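Putative type VI secretion protein (Escherichia coli, PDB 4PS2) probably forms, together with TssC, the contractile sheath of the type VI secretion system, this chain being the C-terminal helical fragment of TssB. Local coordinates at residues M29-S34 against E54-D59; L36-L39 against L43-N46. All coordinates share one frame; numbering follows the deposited sequence.

Contact 1 of 2, residues M29-S34 against E54-D59; sequences MLAMRS and EKILRD
A31 meets the end of the I56 side chain, and this apolar touch is the heart of the contact. The methyl of A31 points toward the opposing segment. Its CB lies 3.5 Å from I56 CD1 and 3.9 Å from I56 CG1. CD1 also reaches the A31 backbone, at 3.4 Å from the carbonyl O. The I56 chain is stretched to get there: CG1 stands beside the backbone N, and CD1 is anti to CA (chi2 178°). With only a methyl on A31, the two backbones can come near, the CA atoms of A31 and I56 being 6.9 Å apart. M32 follows. Its backbone N is 3.8 Å from I56 CD1, so the tip of I56 lies against the A31-M32 peptide. The M32 side chain runs past at a looser distance, its nearest approach to the other segment being 4.7 Å. No hydrogen bond joins the two segments; the contact is small, a methyl group set against a methyl and a peptide. It is plain packing of helix 16-40 against helix 46-57. I56 also touches L35, further along helix 16-40. Helix 64-71 packs alongside, where L70 touches both M32 and L57.

Contact 2 of 2, residues L36-L39 against L43-N46; sequences LRDL and LLDN
D38 and L44 cross obliquely, and the leucine brings its branched end to the root of the aspartate. L44 CD2 is 3.7 Å from D38 CB and 4.0 Å from D38 OD2, so one methyl rests against the CB and nears one carboxylate oxygen. The other methyl, CD1, turns to the backbone and sits 4.0 Å from the L39 N. The first torsion of L44 is unusual for a leucine (chi1 35°), and it sets the two methyls against D38 and the L39 backbone. L44 also touches F49 of helix 46-57. L43 lies at about a right angle to D38, with its CD1 4.2 Å from D38 OD1. The backbones are tied here as well: L43 N donates to D38 O at 2.8 Å, with an N-H...O angle of 156°. This bond spans from residue i to i+5, as in a pi-turn, and closes the end of helix 16-40. The chain then runs to D45, the N-cap of helix 46-57, so the whole is the tight connection of a helical hairpin. An alanine in place of L44 would probably leave D38 CB and the L39 backbone without their apolar cover and weaken the packing against F49. L39 leads off with CG anti to the backbone N (chi1 180°), which carries CD1 to 3.9 Å from N46 OD1; the two side chains meet at a slant. L39 also packs on F49, P75 and A78.

In the fold
Both contacts join helix 16-40 to what follows it in the chain. Contact 2 lies inside the loop closed by contact 1: it makes the turn, and contact 1 packs the returning helix 46-57 further along. Their centres are about 13 Å apart; the segments adjoin in sequence and do not otherwise touch. The centre of contact 1 is about 4 Å from the centre of the chain, that of contact 2 about 15 Å. E69 is a zinc ligand in a crystal structure of this protein, though it holds no zinc in this model. The side chains of M32 and E69 are about 9 Å apart. The zinc ion that is present lies about 13 Å from the M32 side chain. Contact 2 lies away from E69.

Contact 1 of 2, residues M29-S34 against E54-D59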
ATOM      1  N   MET A  29      -1.193   1.559   0.658  1.00 17.30           N
ATOM      2  CA  MET A  29      -1.636   0.894   1.887  1.00 17.44           C
ATOM      3  C   MET A  29      -2.967   0.141   1.697  1.00 21.20           C
ATOM      4  O   MET A  29      -3.114  -0.972   2.218  1.00 20.14           O
ATOM      5  CB  MET A  29      -1.787   1.931   3.011  1.00 20.26           C
ATOM      6  CG  MET A  29      -0.446   2.351   3.648  1.00 23.72           C
ATOM      7  SD  MET A  29      -0.637   3.834   4.683  1.00 28.27           S
ATOM      8  CE  MET A  29      -1.424   3.164   6.053  1.00 26.19           C
ATOM      9  N   LEU A  30      -3.945   0.756   0.987  1.00 18.41           N
ATOM     10  CA  LEU A  30      -5.226   0.100   0.752  1.00 16.72           C
ATOM     11  C   LEU A  30      -5.045  -1.040  -0.273  1.00 19.81           C
ATOM     12  O   LEU A  30      -5.579  -2.132  -0.064  1.00 20.05           O
ATOM     13  CB  LEU A  30      -6.318   1.087   0.329  1.00 16.53           C
ATOM     14  CG  LEU A  30      -7.708   0.486   0.078  1.00 20.83           C
ATOM     15  CD1 LEU A  30      -8.265  -0.230   1.334  1.00 20.46           C
ATOM     16  CD2 LEU A  30      -8.680   1.557  -0.430  1.00 22.95           C
ATOM     17  N   ALA A  31      -4.280  -0.805  -1.345  1.00 15.10           N
ATOM     18  CA  ALA A  31      -4.019  -1.870  -2.334  1.00 16.13           C
ATOM     19  C   ALA A  31      -3.263  -3.063  -1.700  1.00 22.27           C
ATOM     20  O   ALA A  31      -3.525  -4.227  -2.030  1.00 20.19           O
ATOM     21  CB  ALA A  31      -3.243  -1.315  -3.514  1.00 16.88           C
ATOM     22  N   MET A  32      -2.343  -2.761  -0.766  1.00 19.99           N
ATOM     23  CA  MET A  32      -1.566  -3.771  -0.081  1.00 20.48           C
ATOM     24  C   MET A  32      -2.469  -4.586   0.859  1.00 22.17           C
ATOM     25  O   MET A  32      -2.352  -5.813   0.912  1.00 19.12           O
ATOM     26  CB  MET A  32      -0.424  -3.087   0.703  1.00 23.49           C
ATOM     27  CG  MET A  32       0.581  -4.032   1.234  1.00 27.91           C
ATOM     28  SD  MET A  32       1.567  -4.835  -0.059  1.00 32.81           S
ATOM     29  CE  MET A  32       2.153  -6.217   0.902  1.00 29.55           C
ATOM     30  N   ARG A  33      -3.378  -3.892   1.593  1.00 18.43           N
ATOM     31  CA  ARG A  33      -4.307  -4.538   2.513  1.00 18.19           C
ATOM     32  C   ARG A  33      -5.197  -5.519   1.747  1.00 22.32           C
ATOM     33  O   ARG A  33      -5.375  -6.638   2.202  1.00 20.96           O
ATOM     34  CB  ARG A  33      -5.156  -3.492   3.231  1.00 19.31           C
ATOM     35  CG  ARG A  33      -6.177  -4.107   4.183  1.00 22.30           C
ATOM     36  CD  ARG A  33      -7.308  -3.165   4.388  1.00 24.62           C
ATOM     37  NE  ARG A  33      -6.867  -1.983   5.121  1.00 28.60           N
ATOM     38  CZ  ARG A  33      -7.635  -0.928   5.334  1.00 40.03           C
ATOM     39  NH1 ARG A  33      -8.880  -0.906   4.877  1.00 26.75           N
ATOM     40  NH2 ARG A  33      -7.179   0.102   6.026  1.00 27.69           N
ATOM     41  N   SER A  34      -5.723  -5.110   0.581  1.00 18.71           N
ATOM     42  CA  SER A  34      -6.579  -5.952  -0.270  1.00 18.74           C
ATOM     43  C   SER A  34      -5.826  -7.160  -0.814  1.00 21.58           C
ATOM     44  O   SER A  34      -6.357  -8.274  -0.832  1.00 21.68           O
ATOM     45  CB  SER A  34      -7.169  -5.133  -1.419  1.00 21.14           C
ATOM     46  OG  SER A  34      -7.912  -4.027  -0.928  1.00 30.68           O
ATOM     47  N   GLU A  54       4.608  -6.086  -6.911  1.00 22.02           N
ATOM     48  CA  GLU A  54       5.551  -5.229  -7.583  1.00 22.75           C
ATOM     49  C   GLU A  54       4.870  -4.018  -8.216  1.00 24.03           C
ATOM     50  O   GLU A  54       5.390  -2.968  -8.169  1.00 24.71           O
ATOM     51  CB  GLU A  54       6.462  -6.027  -8.521  1.00 24.71           C
ATOM     52  CG  GLU A  54       7.296  -7.101  -7.810  1.00 36.75           C
ATOM     53  CD  GLU A  54       8.135  -6.579  -6.653  1.00 59.21           C
ATOM     54  OE1 GLU A  54       8.231  -7.220  -5.606  1.00 48.68           O
ATOM     55  OE2 GLU A  54       8.690  -5.499  -6.788  1.00 55.89           O
ATOM     56  N   LYS A  55       3.680  -4.174  -8.744  1.00 19.56           N
ATOM     57  CA  LYS A  55       2.890  -3.079  -9.274  1.00 20.75           C
ATOM     58  C   LYS A  55       2.537  -2.012  -8.205  1.00 24.03           C
ATOM     59  O   LYS A  55       2.717  -0.866  -8.400  1.00 22.34           O
ATOM     60  CB  LYS A  55       1.652  -3.632  -9.909  1.00 20.00           C
ATOM     61  CG  LYS A  55       0.758  -2.617 -10.538  1.00 20.00           C
ATOM     62  N   ILE A  56       2.055  -2.461  -7.074  1.00 21.58           N
ATOM     63  CA  ILE A  56       1.796  -1.592  -5.965  1.00 21.83           C
ATOM     64  C   ILE A  56       3.047  -0.778  -5.571  1.00 25.05           C
ATOM     65  O   ILE A  56       2.981   0.399  -5.444  1.00 23.87           O
ATOM     66  CB  ILE A  56       1.191  -2.361  -4.764  1.00 25.13           C
ATOM     67  CG1 ILE A  56      -0.142  -2.980  -5.133  1.00 24.68           C
ATOM     68  CG2 ILE A  56       1.001  -1.432  -3.601  1.00 27.71           C
ATOM     69  CD1 ILE A  56      -0.760  -3.793  -4.029  1.00 28.95           C
ATOM     70  N   LEU A  57       4.173  -1.434  -5.395  1.00 22.49           N
ATOM     71  CA  LEU A  57       5.348  -0.784  -4.842  1.00 24.43           C
ATOM     72  C   LEU A  57       6.191  -0.007  -5.860  1.00 29.52           C
ATOM     73  O   LEU A  57       7.090   0.678  -5.515  1.00 28.24           O
ATOM     74  CB  LEU A  57       6.197  -1.767  -4.082  1.00 24.74           C
ATOM     75  CG  LEU A  57       5.503  -2.534  -2.978  1.00 31.39           C
ATOM     76  CD1 LEU A  57       6.389  -3.586  -2.383  1.00 33.29           C
ATOM     77  CD2 LEU A  57       4.872  -1.713  -1.901  1.00 34.35           C
ATOM     78  N   ARG A  58       5.816  -0.134  -7.106  1.00 26.84           N
ATOM     79  CA  ARG A  58       6.441   0.550  -8.233  1.00 27.15           C
ATOM     80  C   ARG A  58       6.160   2.075  -8.209  1.00 30.41           C
ATOM     81  O   ARG A  58       6.971   2.818  -8.747  1.00 31.73           O
ATOM     82  CB  ARG A  58       5.917  -0.098  -9.526  1.00 27.17           C
ATOM     83  CG  ARG A  58       6.473   0.410 -10.848  1.00 37.56           C
ATOM     84  CD  ARG A  58       5.933  -0.412 -12.009  1.00 47.80           C
ATOM     85  NE  ARG A  58       6.151  -1.845 -11.800  1.00 51.12           N
ATOM     86  CZ  ARG A  58       5.328  -2.801 -12.216  1.00 59.75           C
ATOM     87  NH1 ARG A  58       4.232  -2.492 -12.902  1.00 39.87           N
ATOM     88  NH2 ARG A  58       5.601  -4.072 -11.962  1.00 45.51           N
ATOM     89  N   ASP A  59       5.047   2.539  -7.576  1.00 24.44           N
ATOM     90  CA  ASP A  59       4.684   3.965  -7.521  1.00 23.42           C
ATOM     91  C   ASP A  59       5.879   4.851  -7.127  1.00 28.04           C
ATOM     92  O   ASP A  59       6.423   4.699  -6.034  1.00 26.97           O
ATOM     93  CB  ASP A  59       3.476   4.220  -6.597  1.00 23.34           C
ATOM     94  CG  ASP A  59       2.785   5.564  -6.810  1.00 33.05           C
ATOM     95  OD1 ASP A  59       3.469   6.542  -7.185  1.00 34.43           O
ATOM     96  OD2 ASP A  59       1.574   5.647  -6.561  1.00 41.00           O
TER

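Contact 2 of 2, residues L36-L39 against L43-N46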
ATOM      1  N   LEU A  36      -3.034  -8.585   0.489  1.00 20.61           N
ATOM      2  CA  LEU A  36      -2.731  -9.514   1.592  1.00 20.65           C
ATOM      3  C   LEU A  36      -3.981 -10.299   2.000  1.00 23.67           C
ATOM      4  O   LEU A  36      -3.875 -11.476   2.323  1.00 23.99           O
ATOM      5  CB  LEU A  36      -2.172  -8.775   2.810  1.00 21.10           C
ATOM      6  CG  LEU A  36      -0.727  -8.269   2.711  1.00 26.12           C
ATOM      7  CD1 LEU A  36      -0.456  -7.230   3.812  1.00 25.89           C
ATOM      8  CD2 LEU A  36       0.272  -9.427   2.836  1.00 28.62           C
ATOM      9  N   ARG A  37      -5.161  -9.665   1.974  1.00 20.32           N
ATOM     10  CA  ARG A  37      -6.403 -10.357   2.317  1.00 19.91           C
ATOM     11  C   ARG A  37      -6.697 -11.427   1.266  1.00 23.33           C
ATOM     12  O   ARG A  37      -7.099 -12.532   1.626  1.00 23.33           O
ATOM     13  CB  ARG A  37      -7.569  -9.373   2.468  1.00 21.21           C
ATOM     14  CG  ARG A  37      -7.400  -8.471   3.702  1.00 29.84           C
ATOM     15  CD  ARG A  37      -8.520  -7.456   3.902  1.00 31.20           C
ATOM     16  NE  ARG A  37      -9.763  -8.135   4.262  1.00 40.84           N
ATOM     17  CZ  ARG A  37     -10.066  -8.575   5.481  1.00 49.96           C
ATOM     18  NH1 ARG A  37      -9.238  -8.357   6.501  1.00 35.29           N
ATOM     19  NH2 ARG A  37     -11.201  -9.218   5.693  1.00 38.11           N
ATOM     20  N   ASP A  38      -6.465 -11.108  -0.026  1.00 20.82           N
ATOM     21  CA  ASP A  38      -6.645 -12.039  -1.155  1.00 20.79           C
ATOM     22  C   ASP A  38      -5.732 -13.241  -0.974  1.00 23.23           C
ATOM     23  O   ASP A  38      -6.198 -14.380  -1.039  1.00 25.20           O
ATOM     24  CB  ASP A  38      -6.348 -11.336  -2.503  1.00 22.20           C
ATOM     25  CG  ASP A  38      -7.392 -10.315  -2.930  1.00 33.40           C
ATOM     26  OD1 ASP A  38      -8.536 -10.385  -2.430  1.00 33.35           O
ATOM     27  OD2 ASP A  38      -7.055  -9.422  -3.746  1.00 35.38           O
ATOM     28  N   LEU A  39      -4.446 -12.992  -0.692  1.00 18.66           N
ATOM     29  CA  LEU A  39      -3.467 -14.046  -0.449  1.00 18.83           C
ATOM     30  C   LEU A  39      -3.879 -14.920   0.753  1.00 24.60           C
ATOM     31  O   LEU A  39      -3.892 -16.153   0.635  1.00 22.94           O
ATOM     32  CB  LEU A  39      -2.084 -13.449  -0.182  1.00 19.31           C
ATOM     33  CG  LEU A  39      -0.971 -14.477   0.095  1.00 25.22           C
ATOM     34  CD1 LEU A  39      -0.514 -15.161  -1.189  1.00 26.08           C
ATOM     35  CD2 LEU A  39       0.216 -13.826   0.787  1.00 27.45           C
ATOM     36  N   LEU A  43      -7.344 -16.539  -2.441  1.00 23.27           N
ATOM     37  CA  LEU A  43      -8.051 -16.133  -3.655  1.00 23.01           C
ATOM     38  C   LEU A  43      -7.141 -15.959  -4.857  1.00 28.60           C
ATOM     39  O   LEU A  43      -7.623 -15.984  -5.984  1.00 27.56           O
ATOM     40  CB  LEU A  43      -8.954 -14.902  -3.404  1.00 23.09           C
ATOM     41  CG  LEU A  43     -10.110 -15.164  -2.449  1.00 27.80           C
ATOM     42  CD1 LEU A  43     -10.765 -13.865  -2.026  1.00 26.97           C
ATOM     43  CD2 LEU A  43     -11.120 -16.132  -3.060  1.00 30.59           C
ATOM     44  N   LEU A  44      -5.817 -15.868  -4.629  1.00 27.54           N
ATOM     45  CA  LEU A  44      -4.854 -15.827  -5.724  1.00 28.41           C
ATOM     46  C   LEU A  44      -3.631 -16.633  -5.369  1.00 32.70           C
ATOM     47  O   LEU A  44      -3.360 -16.830  -4.185  1.00 32.81           O
ATOM     48  CB  LEU A  44      -4.501 -14.391  -6.184  1.00 29.12           C
ATOM     49  CG  LEU A  44      -4.448 -13.299  -5.141  1.00 33.79           C
ATOM     50  CD1 LEU A  44      -3.117 -13.294  -4.423  1.00 36.46           C
ATOM     51  CD2 LEU A  44      -4.716 -11.975  -5.769  1.00 34.57           C
ATOM     52  N   ASP A  45      -2.907 -17.132  -6.379  1.00 28.85           N
ATOM     53  CA  ASP A  45      -1.702 -17.916  -6.140  1.00 28.08           C
ATOM     54  C   ASP A  45      -0.497 -16.988  -5.933  1.00 30.31           C
ATOM     55  O   ASP A  45      -0.604 -15.785  -6.184  1.00 28.58           O
ATOM     56  CB  ASP A  45      -1.471 -18.935  -7.274  1.00 30.23           C
ATOM     57  CG  ASP A  45      -1.275 -18.365  -8.666  1.00 43.37           C
ATOM     58  OD1 ASP A  45      -1.299 -17.127  -8.815  1.00 42.57           O
ATOM     59  OD2 ASP A  45      -1.074 -19.156  -9.606  1.00 54.09           O
ATOM     60  N   ASN A  46       0.647 -17.555  -5.496  1.00 26.75           N
ATOM     61  CA  ASN A  46       1.877 -16.824  -5.213  1.00 26.15           C
ATOM     62  C   ASN A  46       2.415 -16.031  -6.390  1.00 29.38           C
ATOM     63  O   ASN A  46       2.942 -14.947  -6.170  1.00 28.93           O
ATOM     64  CB  ASN A  46       2.965 -17.768  -4.692  1.00 24.49           C
ATOM     65  CG  ASN A  46       2.778 -18.296  -3.280  1.00 44.64           C
ATOM     66  OD1 ASN A  46       1.970 -17.810  -2.475  1.00 33.20           O
ATOM     67  ND2 ASN A  46       3.570 -19.289  -2.936  1.00 36.63           N
TER